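Local structure of 4-methyl-5(B-hydroxyethyl)-thiazole monophosphate biosynthesis enzyme (Vibrio cholerae O1 biovar El Tor, 3OT1) at residues 22-27 with 108-113; 156-161 with 167-172. The protein is of unknown function but belongs to the DJ-1 superfamily and may be linked to thiazole monophosphate biosynthesis. All coordinates share one frame; numbering follows the deposited sequence.

Contact 1. Residues 22-27 with 108-113; sequences EMETVI and AAICAT
Glu24 reaches from helix 22-34 to the end of strand 106-110 and lays its carboxylate against Cys111 and Ile110. These three buried residues carry the whole contact, and Glu24 supplies most of the surface. The carboxylate meets Cys111 with both oxygens: OE1 and OE2 of Glu24 each lie 3.3 Å from CB of Cys111. OE2 of Glu24 also comes 3.1 Å from SG of Cys111, while OE1 of Glu24 is 3.7 Å from the same sulfur. The long chain makes this reach possible. CA of Glu24 and CA of Ile110 are 8.0 Å apart, and the chain, extended beyond CG (chi2 172°), brings the carboxylate most of the way over. Ile110 meets it with a methyl branch, CG2 lying 3.5 Å from OE1 of Glu24. The same OE1 accepts a hydrogen bond from the backbone N of Gly79, which fixes one arm of the carboxylate.

Cys111 sits where the strand ends. Its phi is positive, 65°, and it is the second residue of a type II' beta turn from Ile110 to Thr113. The turn closes with a weak bond from N of Thr113 to O of Ile110, 3.3 Å long, and helix 113-119 follows directly. A cysteine at such a sharp strand-to-helix turn, with a glutamate beside its sulfur, matches the nucleophile elbow of the DJ-1 superfamily. Cys111 is therefore probably the reactive cysteine of this protein.

Pro163 packs on Glu24, and Thr165 and Ala166 pack on Ile110. Ile27 touches an apolar side chain of the neighbouring subunit. The contact thus joins helix 22-34 to the strand 106-110 end, between the Pro78-Gly79 loop and the start of helix 166-178.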
loop_
_atom_site.group_PDB
_atom_site.type_symbol
_atom_site.label_atom_id
_atom_site.label_comp_id
_atom_site.label_asym_id
_atom_site.label_seq_id
_atom_site.Cartn_x
_atom_site.Cartn_y
_atom_site.Cartn_z
ATOM N N GLU A 22 0.868 -2.943 7.389
ATOM C CA GLU A 22 1.252 -1.587 7.033
ATOM C C GLU A 22 0.836 -1.186 5.635
ATOM O O GLU A 22 0.513 -0.018 5.426
ATOM C CB GLU A 22 2.759 -1.348 7.220
ATOM C CG GLU A 22 3.671 -2.398 6.601
ATOM C CD GLU A 22 4.002 -3.496 7.601
ATOM O OE1 GLU A 22 3.126 -4.342 7.831
ATOM O OE2 GLU A 22 5.112 -3.496 8.157
HETATM N N MSE A 23 0.861 -2.091 4.653
HETATM C CA MSE A 23 0.421 -1.679 3.314
HETATM C C MSE A 23 -1.087 -1.463 3.319
HETATM O O MSE A 23 -1.570 -0.534 2.677
HETATM C CB MSE A 23 0.892 -2.583 2.175
HETATM C CG MSE A 23 0.052 -3.775 1.859
HETATM SE SE MSE A 23 0.843 -4.769 0.391
HETATM C CE MSE A 23 -0.467 -4.639 -1.063
ATOM N N GLU A 24 -1.838 -2.298 4.026
ATOM C CA GLU A 24 -3.265 -2.022 4.135
ATOM C C GLU A 24 -3.513 -0.648 4.746
ATOM O O GLU A 24 -4.327 0.133 4.277
ATOM C CB GLU A 24 -3.951 -3.100 4.974
ATOM C CG GLU A 24 -3.924 -4.475 4.341
ATOM C CD GLU A 24 -4.424 -5.591 5.234
ATOM O OE1 GLU A 24 -4.991 -5.338 6.307
ATOM O OE2 GLU A 24 -4.216 -6.779 4.819
ATOM N N THR A 25 -2.830 -0.384 5.848
ATOM C CA THR A 25 -2.977 0.880 6.548
ATOM C C THR A 25 -2.683 2.062 5.636
ATOM O O THR A 25 -3.466 3.010 5.566
ATOM C CB THR A 25 -2.034 0.932 7.779
ATOM O OG1 THR A 25 -2.351 -0.139 8.679
ATOM C CG2 THR A 25 -2.178 2.250 8.516
ATOM N N VAL A 26 -1.542 2.030 4.970
ATOM C CA VAL A 26 -1.095 3.163 4.192
ATOM C C VAL A 26 -1.932 3.309 2.917
ATOM O O VAL A 26 -2.217 4.425 2.500
ATOM C CB VAL A 26 0.422 3.091 3.945
ATOM C CG1 VAL A 26 0.855 4.195 3.011
ATOM C CG2 VAL A 26 1.159 3.179 5.269
ATOM N N ILE A 27 -2.358 2.208 2.315
ATOM C CA ILE A 27 -3.287 2.295 1.192
ATOM C C ILE A 27 -4.562 3.014 1.619
ATOM O O ILE A 27 -5.064 3.887 0.903
ATOM C CB ILE A 27 -3.594 0.915 0.588
ATOM C CG1 ILE A 27 -2.366 0.349 -0.138
ATOM C CG2 ILE A 27 -4.840 0.985 -0.354
ATOM C CD1 ILE A 27 -2.462 -1.139 -0.482
ATOM N N ALA A 108 -15.537 0.325 8.662
ATOM C CA ALA A 108 -14.916 -0.416 7.570
ATOM C C ALA A 108 -13.759 -1.216 8.140
ATOM O O ALA A 108 -13.013 -0.690 8.947
ATOM C CB ALA A 108 -14.422 0.575 6.511
ATOM N N ALA A 109 -13.606 -2.462 7.736
ATOM C CA ALA A 109 -12.517 -3.287 8.231
ATOM C C ALA A 109 -12.068 -4.292 7.195
ATOM O O ALA A 109 -12.857 -4.770 6.391
ATOM C CB ALA A 109 -12.938 -4.019 9.510
ATOM N N ILE A 110 -10.786 -4.647 7.239
ATOM C CA ILE A 110 -10.198 -5.503 6.234
ATOM C C ILE A 110 -9.388 -6.622 6.866
ATOM O O ILE A 110 -8.886 -6.501 7.980
ATOM C CB ILE A 110 -9.354 -4.642 5.247
ATOM C CG1 ILE A 110 -8.860 -5.414 4.013
ATOM C CG2 ILE A 110 -8.224 -3.922 5.964
ATOM C CD1 ILE A 110 -8.398 -4.504 2.895
ATOM N N CYS A 111 -9.208 -7.678 6.070
ATOM C CA CYS A 111 -8.260 -8.733 6.366
ATOM C C CYS A 111 -8.625 -9.522 7.636
ATOM O O CYS A 111 -9.728 -10.045 7.719
ATOM C CB CYS A 111 -6.872 -8.053 6.398
ATOM S SG CYS A 111 -5.403 -8.992 6.664
ATOM N N ALA A 112 -7.720 -9.641 8.601
ATOM C CA ALA A 112 -7.996 -10.429 9.796
ATOM C C ALA A 112 -9.037 -9.792 10.709
ATOM O O ALA A 112 -9.615 -10.466 11.558
ATOM C CB ALA A 112 -6.696 -10.691 10.586
ATOM N N THR A 113 -9.226 -8.484 10.609
ATOM C CA THR A 113 -9.991 -7.773 11.612
ATOM C C THR A 113 -11.451 -8.204 11.742
ATOM O O THR A 113 -11.920 -8.355 12.847
ATOM C CB THR A 113 -9.783 -6.264 11.422
ATOM O OG1 THR A 113 -8.411 -5.998 11.736
ATOM C CG2 THR A 113 -10.691 -5.456 12.303
#

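Contact 2. Residues 156-161 with 167-172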
loop_
_atom_site.group_PDB
_atom_site.type_symbol
_atom_site.label_atom_id
_atom_site.label_comp_id
_atom_site.label_asym_id
_atom_site.label_seq_id
_atom_site.Cartn_x
_atom_site.Cartn_y
_atom_site.Cartn_z
ATOM N N HIS A 156 -24.368 -0.437 8.337
ATOM C CA HIS A 156 -23.358 0.505 7.841
ATOM C C HIS A 156 -21.960 -0.095 7.947
ATOM O O HIS A 156 -21.072 0.502 8.569
ATOM C CB HIS A 156 -23.405 1.819 8.631
ATOM C CG HIS A 156 -24.762 2.421 8.716
ATOM N ND1 HIS A 156 -25.532 2.367 9.857
ATOM C CD2 HIS A 156 -25.504 3.060 7.786
ATOM C CE1 HIS A 156 -26.689 2.967 9.628
ATOM N NE2 HIS A 156 -26.697 3.396 8.380
ATOM N N LEU A 157 -21.776 -1.286 7.380
ATOM C CA LEU A 157 -20.540 -2.047 7.560
ATOM C C LEU A 157 -19.908 -2.410 6.220
ATOM O O LEU A 157 -20.535 -3.007 5.351
ATOM C CB LEU A 157 -20.827 -3.343 8.338
ATOM C CG LEU A 157 -19.607 -4.229 8.564
ATOM C CD1 LEU A 157 -18.620 -3.567 9.517
ATOM C CD2 LEU A 157 -20.013 -5.624 9.042
ATOM N N LEU A 158 -18.636 -2.059 6.055
ATOM C CA LEU A 158 -17.891 -2.395 4.848
ATOM C C LEU A 158 -16.738 -3.306 5.246
ATOM O O LEU A 158 -15.953 -2.936 6.128
ATOM C CB LEU A 158 -17.333 -1.126 4.211
ATOM C CG LEU A 158 -16.595 -1.325 2.878
ATOM C CD1 LEU A 158 -17.588 -1.730 1.763
ATOM C CD2 LEU A 158 -15.821 -0.058 2.515
ATOM N N THR A 159 -16.623 -4.467 4.615
ATOM C CA THR A 159 -15.504 -5.330 4.883
ATOM C C THR A 159 -14.807 -5.760 3.597
ATOM O O THR A 159 -15.356 -5.679 2.503
ATOM C CB THR A 159 -15.920 -6.564 5.717
ATOM O OG1 THR A 159 -16.981 -7.255 5.054
ATOM C CG2 THR A 159 -16.297 -6.163 7.120
ATOM N N SER A 160 -13.556 -6.198 3.749
ATOM C CA SER A 160 -12.776 -6.610 2.602
ATOM C C SER A 160 -11.706 -7.609 3.044
ATOM O O SER A 160 -11.541 -7.870 4.221
ATOM C CB SER A 160 -12.198 -5.384 1.908
ATOM O OG SER A 160 -11.592 -5.641 0.662
ATOM N N GLN A 161 -10.994 -8.192 2.094
ATOM C CA GLN A 161 -10.229 -9.416 2.327
ATOM C C GLN A 161 -8.738 -9.302 2.631
ATOM O O GLN A 161 -8.258 -10.055 3.455
ATOM C CB GLN A 161 -10.411 -10.360 1.137
ATOM C CG GLN A 161 -11.864 -10.812 0.938
ATOM C CD GLN A 161 -11.968 -11.996 0.026
ATOM O OE1 GLN A 161 -10.970 -12.658 -0.291
ATOM N NE2 GLN A 161 -13.189 -12.324 -0.363
ATOM N N LEU A 167 -6.951 -1.365 -2.033
ATOM C CA LEU A 167 -7.281 -0.230 -2.872
ATOM C C LEU A 167 -8.779 -0.230 -3.237
ATOM O O LEU A 167 -9.466 0.792 -3.151
ATOM C CB LEU A 167 -6.391 -0.273 -4.090
ATOM C CG LEU A 167 -6.485 0.880 -5.054
ATOM C CD1 LEU A 167 -6.461 2.198 -4.331
ATOM C CD2 LEU A 167 -5.352 0.787 -6.087
ATOM N N GLU A 168 -9.295 -1.395 -3.637
ATOM C CA GLU A 168 -10.714 -1.544 -3.937
ATOM C C GLU A 168 -11.565 -1.154 -2.736
ATOM O O GLU A 168 -12.575 -0.472 -2.879
ATOM C CB GLU A 168 -11.012 -2.999 -4.316
ATOM C CG GLU A 168 -10.415 -3.418 -5.635
ATOM C CD GLU A 168 -10.224 -4.918 -5.701
ATOM O OE1 GLU A 168 -11.214 -5.627 -5.906
ATOM O OE2 GLU A 168 -9.087 -5.394 -5.520
ATOM N N PHE A 169 -11.155 -1.568 -1.555
ATOM C CA PHE A 169 -11.845 -1.273 -0.297
ATOM C C PHE A 169 -11.849 0.224 -0.010
ATOM O O PHE A 169 -12.899 0.799 0.330
ATOM C CB PHE A 169 -11.118 -2.073 0.791
ATOM C CG PHE A 169 -11.425 -1.713 2.225
ATOM C CD1 PHE A 169 -12.609 -2.093 2.832
ATOM C CD2 PHE A 169 -10.459 -1.125 3.012
ATOM C CE1 PHE A 169 -12.805 -1.880 4.161
ATOM C CE2 PHE A 169 -10.670 -0.884 4.347
ATOM C CZ PHE A 169 -11.854 -1.258 4.919
ATOM N N ALA A 170 -10.682 0.870 -0.062
ATOM C CA ALA A 170 -10.594 2.296 0.209
ATOM C C ALA A 170 -11.425 3.116 -0.799
ATOM O O ALA A 170 -12.089 4.081 -0.412
ATOM C CB ALA A 170 -9.151 2.743 0.241
ATOM N N LEU A 171 -11.387 2.732 -2.064
ATOM C CA LEU A 171 -12.185 3.408 -3.080
ATOM C C LEU A 171 -13.679 3.209 -2.837
ATOM O O LEU A 171 -14.457 4.149 -3.034
ATOM C CB LEU A 171 -11.771 2.950 -4.469
ATOM C CG LEU A 171 -10.368 3.430 -4.880
ATOM C CD1 LEU A 171 -9.850 2.609 -6.067
ATOM C CD2 LEU A 171 -10.305 4.931 -5.145
ATOM N N ALA A 172 -14.085 2.022 -2.396
ATOM C CA ALA A 172 -15.488 1.786 -2.038
ATOM C C ALA A 172 -15.900 2.667 -0.861
ATOM O O ALA A 172 -17.020 3.181 -0.830
ATOM C CB ALA A 172 -15.693 0.321 -1.682
#
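Strand 157-160 and helix 167-172 run nearly antiparallel, at 165°, with their axes 8.8 Å apart at closest approach. The strand leads through a short loop into the helix, which folds back over the sheet. This is a beta-alpha unit of the alpha/beta sandwich of the DJ-1/PfpI family.

Phe169 gives the largest share of the buried surface. Its CG lies anti to the backbone N (chi1 167°), and this sends the ring from the helix toward the sheet, alongside Leu158 and Ser160. Both meet the ring obliquely. CB of Ser160 comes within 3.4 Å of CD1 of Phe169, the closest approach here. Leu158 uses one methyl for several partners: its CD2 is 3.8 Å from CD1 of Phe169 and 3.7 Å from O of Phe169. The same CD2 lies 4.2 Å from CB of Ala172, about one helical turn further on.

The hydroxyl of Ser160 is buried but has polar partners outside the two segments. It hydrogen-bonds to O of Arg148 and to OG1 of Thr165, so it ties the strand to the residue just before strand 149-152 and to the loop before the helix. Phe169 also packs on Ile110 of strand 106-110 and on Ile28 of helix 22-34. At the ring's edge, in its plane, O of Leu158 lies 3.9 Å from CE1 of Phe169.

From the N terminus, strand 11-16 leads to helix 22-34. Contact 1 brings this helix to the end of strand 106-110 and closes a long loop of 80 residues, which holds strands 38-43 and 74-77 and helices 81-88 and 91-102. Contact 2 opens later and closes a short loop of five residues. The two are therefore in series and neither nests in the other. In space they join, because strands 106-110 and 157-160 are parallel neighbours in the central sheet. Probable hydrogen bonds run from N of Ala109 to O of Leu158 (2.9 Å) and from N of Cys111 to O of Ser160 (3.0 Å). Phe169 of contact 2 also packs on Ala108.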